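TRAP dicarboxylate transporter-DctP subunit (Marinobacter aquaeolei, PDB 4PFI) probably binds small organic acids in the periplasm and delivers them to a TRAP transporter. Local coordinates at residues A[238-243]-A[302-307]; A[150-155]-A[249-254]. One frame throughout, in Å; residues are numbered along the deposited sequence.

Contact 1 (A[238-243]-A[302-307])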
loop_
_atom_site.group_PDB
_atom_site.type_symbol
_atom_site.label_atom_id
_atom_site.label_comp_id
_atom_site.label_asym_id
_atom_site.label_seq_id
_atom_site.Cartn_x
_atom_site.Cartn_y
_atom_site.Cartn_z
ATOM N N THR A 238 8.441 -1.581 15.831
ATOM C CA THR A 238 7.663 -0.484 16.434
ATOM C C THR A 238 6.370 -0.229 15.632
ATOM O O THR A 238 6.410 0.010 14.438
ATOM C CB THR A 238 8.468 0.872 16.530
ATOM O OG1 THR A 238 9.626 0.719 17.357
ATOM C CG2 THR A 238 7.628 1.969 17.117
HETATM N N MSE A 239 5.233 -0.255 16.308
HETATM C CA MSE A 239 3.956 -0.072 15.651
HETATM C C MSE A 239 3.448 1.325 16.013
HETATM O O MSE A 239 2.963 1.567 17.120
HETATM C CB MSE A 239 3.016 -1.205 16.064
HETATM C CG MSE A 239 3.789 -2.603 16.069
HETATM SE SE MSE A 239 2.572 -4.097 16.170
HETATM C CE MSE A 239 2.766 -4.828 14.370
ATOM N N ALA A 240 3.638 2.259 15.091
ATOM C CA ALA A 240 3.224 3.642 15.315
ATOM C C ALA A 240 1.837 3.909 14.776
ATOM O O ALA A 240 1.264 4.925 15.104
ATOM C CB ALA A 240 4.184 4.600 14.666
ATOM N N ARG A 241 1.307 2.982 13.968
ATOM C CA ARG A 241 0.047 3.179 13.247
ATOM C C ARG A 241 0.040 4.608 12.629
ATOM O O ARG A 241 -0.783 5.450 12.973
ATOM C CB ARG A 241 -1.124 2.927 14.200
ATOM C CG ARG A 241 -1.349 1.446 14.538
ATOM C CD ARG A 241 -2.585 1.236 15.472
ATOM N NE ARG A 241 -2.403 1.969 16.733
ATOM C CZ ARG A 241 -3.219 2.904 17.218
ATOM N NH1 ARG A 241 -4.354 3.254 16.596
ATOM N NH2 ARG A 241 -2.896 3.492 18.360
ATOM N N ALA A 242 1.015 4.879 11.757
ATOM C CA ALA A 242 1.170 6.203 11.161
ATOM C C ALA A 242 0.526 6.224 9.787
ATOM O O ALA A 242 -0.121 7.191 9.418
ATOM C CB ALA A 242 2.649 6.598 11.086
ATOM N N SER A 243 0.685 5.142 9.028
ATOM C CA SER A 243 0.032 5.025 7.723
ATOM C C SER A 243 -0.178 3.566 7.374
ATOM O O SER A 243 0.487 2.669 7.909
ATOM C CB SER A 243 0.879 5.678 6.630
ATOM O OG SER A 243 2.187 5.151 6.656
ATOM N N VAL A 302 6.786 -3.065 20.100
ATOM C CA VAL A 302 6.529 -1.835 20.831
ATOM C C VAL A 302 5.334 -1.149 20.190
ATOM O O VAL A 302 5.398 -0.839 19.019
ATOM C CB VAL A 302 7.766 -0.893 20.764
ATOM C CG1 VAL A 302 7.422 0.466 21.371
ATOM C CG2 VAL A 302 8.983 -1.530 21.468
ATOM N N ARG A 303 4.234 -0.965 20.914
ATOM C CA ARG A 303 3.123 -0.144 20.399
ATOM C C ARG A 303 3.227 1.229 21.021
ATOM O O ARG A 303 3.216 1.348 22.228
ATOM C CB ARG A 303 1.745 -0.744 20.705
ATOM C CG ARG A 303 1.757 -2.262 20.557
ATOM C CD ARG A 303 0.549 -2.824 19.829
ATOM N NE ARG A 303 0.768 -4.240 19.508
ATOM C CZ ARG A 303 0.360 -4.824 18.384
ATOM N NH1 ARG A 303 0.613 -6.111 18.168
ATOM N NH2 ARG A 303 -0.312 -4.102 17.465
ATOM N N LEU A 304 3.360 2.258 20.193
ATOM C CA LEU A 304 3.466 3.622 20.700
ATOM C C LEU A 304 2.201 4.037 21.463
ATOM O O LEU A 304 1.085 3.658 21.082
ATOM C CB LEU A 304 3.731 4.597 19.557
ATOM C CG LEU A 304 5.054 4.403 18.807
ATOM C CD1 LEU A 304 5.270 5.582 17.854
ATOM C CD2 LEU A 304 6.267 4.206 19.734
ATOM N N THR A 305 2.385 4.785 22.546
ATOM C CA THR A 305 1.275 5.397 23.281
ATOM C C THR A 305 0.707 6.552 22.476
ATOM O O THR A 305 1.348 7.029 21.544
ATOM C CB THR A 305 1.738 6.007 24.600
ATOM O OG1 THR A 305 2.681 7.057 24.319
ATOM C CG2 THR A 305 2.364 4.949 25.511
ATOM N N GLU A 306 -0.483 7.008 22.840
ATOM C CA GLU A 306 -1.098 8.157 22.168
ATOM C C GLU A 306 -0.216 9.406 22.255
ATOM O O GLU A 306 -0.101 10.142 21.283
ATOM C CB GLU A 306 -2.499 8.419 22.719
ATOM C CG GLU A 306 -3.513 7.377 22.262
ATOM C CD GLU A 306 -3.563 7.207 20.735
ATOM O OE1 GLU A 306 -3.839 8.205 20.019
ATOM O OE2 GLU A 306 -3.317 6.073 20.246
ATOM N N ASP A 307 0.434 9.623 23.394
ATOM C CA ASP A 307 1.353 10.749 23.531
ATOM C C ASP A 307 2.513 10.659 22.539
ATOM O O ASP A 307 2.885 11.645 21.911
ATOM C CB ASP A 307 1.912 10.821 24.951
ATOM C CG ASP A 307 0.915 11.391 25.941
ATOM O OD1 ASP A 307 -0.245 11.642 25.540
ATOM O OD2 ASP A 307 1.289 11.570 27.126
HETATM O O HOH W 1 -5.380 4.085 19.750
#
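Thr238 and Met239 pair in parallel with Val302 and Arg303, joining strand 300-303 to strand 236-239 at one end of the mixed sheet of this TRAP solute-binding protein. Met239 N gives Val302 O a nearly straight bond of 2.8 Å. Leu304 N then reaches Met239 O at 3.2 Å, just past the strand. Met239, a selenomethionine, and Arg303 lie alongside each other on one face of the sheet. Met239 CG lies beside the backbone N (chi1 -42°), and an extended chi2 (-166°) carries SE over the Arg303 guanidinium, 3.1 Å above its plane and toward the rim. Leu290 of helix 263-296 touches both. Leu304 is buried and spreads its two methyls: CD1 meets Ala240 CB at 3.5 Å, and CD2 meets Thr238 CG2 at 3.7 Å. It also touches Arg309 and Phe312 of helix 306-316. Replacing Leu304 with alanine would probably leave both methyl partners without their packing mate and open a gap between strand 236-239 and that helix. Arg241 and Glu306 form a salt bridge, their planes 48° apart. Arg309 is a second partner of Glu306 OE2. Arg241 NH2 and Glu306 OE2 are 3.2 Å apart, and one water bonds to both atoms.

Contact 2 (A[150-155]-A[249-254]); sequences QLLGFV and VVANED
A beta bulge marks this antiparallel pairing of strands 149-164 and 244-252 in the central sheet: Leu152 and Gly153 together face Val249. Gln150 and Ala251 form a hydrogen-bonded pair. Gln150 N gives to Ala251 O, and Ala251 N gives to Gln150 O, each at 2.7 Å and in the carbonyl plane. At the bulge, Val249 O accepts from Leu152 N at 3.0 Å, while Val249 N bonds to Gly153 O. The backbone of Gly153 (phi 163°, psi 178°) would press a CB against the carbonyl O of Leu152. Leu152 CD1 reaches across to Ala251 CB at 3.9 Å and also touches Val249 CG1. The other branch of Val249, CG2, meets Val155 CG2 at 3.9 Å. Gln150 CG lies anti to the backbone N (chi1 -180°); the bend at chi2 then folds the amide back, and NE2 meets Leu151 O at 3.3 Å from above the carbonyl plane. Asn252 caps helix 253-257: its OD1 accepts from Trp255 N and, weakly, from Asp254 N, while ND2 bonds to Thr89 O. The chemistry implies a division of work: backbone bonds fix the register through the bulge, while Leu152, Val155, Val249 and Ala251 pack against Leu96 and Phe98 of strand 96-99.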
loop_
_atom_site.group_PDB
_atom_site.type_symbol
_atom_site.label_atom_id
_atom_site.label_comp_id
_atom_site.label_asym_id
_atom_site.label_seq_id
_atom_site.Cartn_x
_atom_site.Cartn_y
_atom_site.Cartn_z
ATOM N N GLN A 150 -7.516 3.050 -15.881
ATOM C CA GLN A 150 -8.825 3.120 -15.252
ATOM C C GLN A 150 -8.708 2.689 -13.781
ATOM O O GLN A 150 -8.438 1.526 -13.497
ATOM C CB GLN A 150 -9.837 2.241 -15.999
ATOM C CG GLN A 150 -11.228 2.275 -15.402
ATOM C CD GLN A 150 -11.868 3.655 -15.468
ATOM O OE1 GLN A 150 -12.110 4.183 -16.553
ATOM N NE2 GLN A 150 -12.150 4.243 -14.305
ATOM N N LEU A 151 -8.900 3.637 -12.860
ATOM C CA LEU A 151 -8.907 3.345 -11.418
ATOM C C LEU A 151 -10.236 2.711 -11.035
ATOM O O LEU A 151 -11.284 3.268 -11.326
ATOM C CB LEU A 151 -8.699 4.623 -10.595
ATOM C CG LEU A 151 -8.927 4.461 -9.086
ATOM C CD1 LEU A 151 -7.793 3.672 -8.433
ATOM C CD2 LEU A 151 -9.126 5.806 -8.397
ATOM N N LEU A 152 -10.187 1.547 -10.386
ATOM C CA LEU A 152 -11.397 0.829 -9.977
ATOM C C LEU A 152 -11.620 0.896 -8.467
ATOM O O LEU A 152 -12.740 0.720 -7.996
ATOM C CB LEU A 152 -11.326 -0.634 -10.423
ATOM C CG LEU A 152 -11.162 -0.844 -11.935
ATOM C CD1 LEU A 152 -11.093 -2.333 -12.292
ATOM C CD2 LEU A 152 -12.294 -0.151 -12.698
ATOM N N GLY A 153 -10.557 1.127 -7.701
ATOM C CA GLY A 153 -10.683 1.152 -6.256
ATOM C C GLY A 153 -9.377 1.023 -5.500
ATOM O O GLY A 153 -8.300 0.872 -6.084
ATOM N N PHE A 154 -9.490 1.081 -4.178
ATOM C CA PHE A 154 -8.347 0.966 -3.293
ATOM C C PHE A 154 -8.493 -0.254 -2.378
ATOM O O PHE A 154 -9.601 -0.593 -1.966
ATOM C CB PHE A 154 -8.206 2.257 -2.473
ATOM C CG PHE A 154 -7.928 3.482 -3.322
ATOM C CD1 PHE A 154 -6.785 3.554 -4.097
ATOM C CD2 PHE A 154 -8.838 4.544 -3.381
ATOM C CE1 PHE A 154 -6.541 4.661 -4.891
ATOM C CE2 PHE A 154 -8.586 5.662 -4.181
ATOM C CZ PHE A 154 -7.444 5.722 -4.932
ATOM N N VAL A 155 -7.374 -0.909 -2.077
ATOM C CA VAL A 155 -7.351 -2.053 -1.175
ATOM C C VAL A 155 -6.282 -1.931 -0.071
ATOM O O VAL A 155 -5.118 -1.677 -0.361
ATOM C CB VAL A 155 -7.089 -3.339 -1.958
ATOM C CG1 VAL A 155 -7.122 -4.531 -1.021
ATOM C CG2 VAL A 155 -8.122 -3.484 -3.096
ATOM N N VAL A 249 -6.346 -0.922 -7.466
ATOM C CA VAL A 249 -6.690 -1.844 -8.551
ATOM C C VAL A 249 -6.973 -1.022 -9.804
ATOM O O VAL A 249 -7.859 -0.173 -9.811
ATOM C CB VAL A 249 -7.913 -2.743 -8.220
ATOM C CG1 VAL A 249 -8.291 -3.606 -9.442
ATOM C CG2 VAL A 249 -7.640 -3.621 -7.003
ATOM N N VAL A 250 -6.219 -1.263 -10.865
ATOM C CA VAL A 250 -6.384 -0.495 -12.099
ATOM C C VAL A 250 -6.708 -1.393 -13.293
ATOM O O VAL A 250 -6.423 -2.592 -13.292
ATOM C CB VAL A 250 -5.105 0.329 -12.433
ATOM C CG1 VAL A 250 -4.872 1.389 -11.380
ATOM C CG2 VAL A 250 -3.895 -0.588 -12.602
ATOM N N ALA A 251 -7.292 -0.795 -14.324
ATOM C CA ALA A 251 -7.608 -1.532 -15.537
ATOM C C ALA A 251 -7.208 -0.755 -16.779
ATOM O O ALA A 251 -7.188 0.484 -16.796
ATOM C CB ALA A 251 -9.088 -1.873 -15.590
ATOM N N ASN A 252 -6.891 -1.505 -17.824
ATOM C CA ASN A 252 -6.724 -0.920 -19.142
ATOM C C ASN A 252 -7.914 -0.019 -19.500
ATOM O O ASN A 252 -9.081 -0.393 -19.347
ATOM C CB ASN A 252 -6.536 -2.004 -20.196
ATOM C CG ASN A 252 -6.307 -1.426 -21.572
ATOM O OD1 ASN A 252 -7.233 -1.323 -22.376
ATOM N ND2 ASN A 252 -5.072 -1.011 -21.840
ATOM N N GLU A 253 -7.596 1.181 -19.959
ATOM C CA GLU A 253 -8.575 2.244 -20.109
ATOM C C GLU A 253 -9.646 1.935 -21.150
ATOM O O GLU A 253 -10.819 2.289 -20.978
ATOM C CB GLU A 253 -7.848 3.514 -20.507
ATOM C CG GLU A 253 -8.515 4.767 -20.052
ATOM C CD GLU A 253 -7.511 5.875 -19.891
ATOM O OE1 GLU A 253 -6.487 5.845 -20.608
ATOM O OE2 GLU A 253 -7.724 6.753 -19.031
ATOM N N ASP A 254 -9.235 1.271 -22.225
ATOM C CA ASP A 254 -10.129 1.003 -23.348
ATOM C C ASP A 254 -10.872 -0.312 -23.158
ATOM O O ASP A 254 -12.049 -0.419 -23.494
ATOM C CB ASP A 254 -9.345 0.980 -24.661
ATOM C CG ASP A 254 -8.792 2.352 -25.042
ATOM O OD1 ASP A 254 -9.516 3.360 -24.880
ATOM O OD2 ASP A 254 -7.631 2.420 -25.504
#

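In the fold
The two contacts lie on opposite sides of the chain's centre. Their centres are 32 Å apart and their nearest atoms about 11 Å. Strand 149-164 connects them: it carries one side of contact 2, and near its other end Trp162 bonds to the backbone of Thr238 in contact 1. The chain also runs from strand 236-239 through a short connection to strand 244-252. A long strand such as 149-164, running between the two lobes, is a feature of this family, in which the solute is held between the lobes. The structure is the open form without solute. Contact 1 lies nearer the sodium ion, about 12 Å from the side chain of Val302; Gln234, Asn235 and Gly298 form that site.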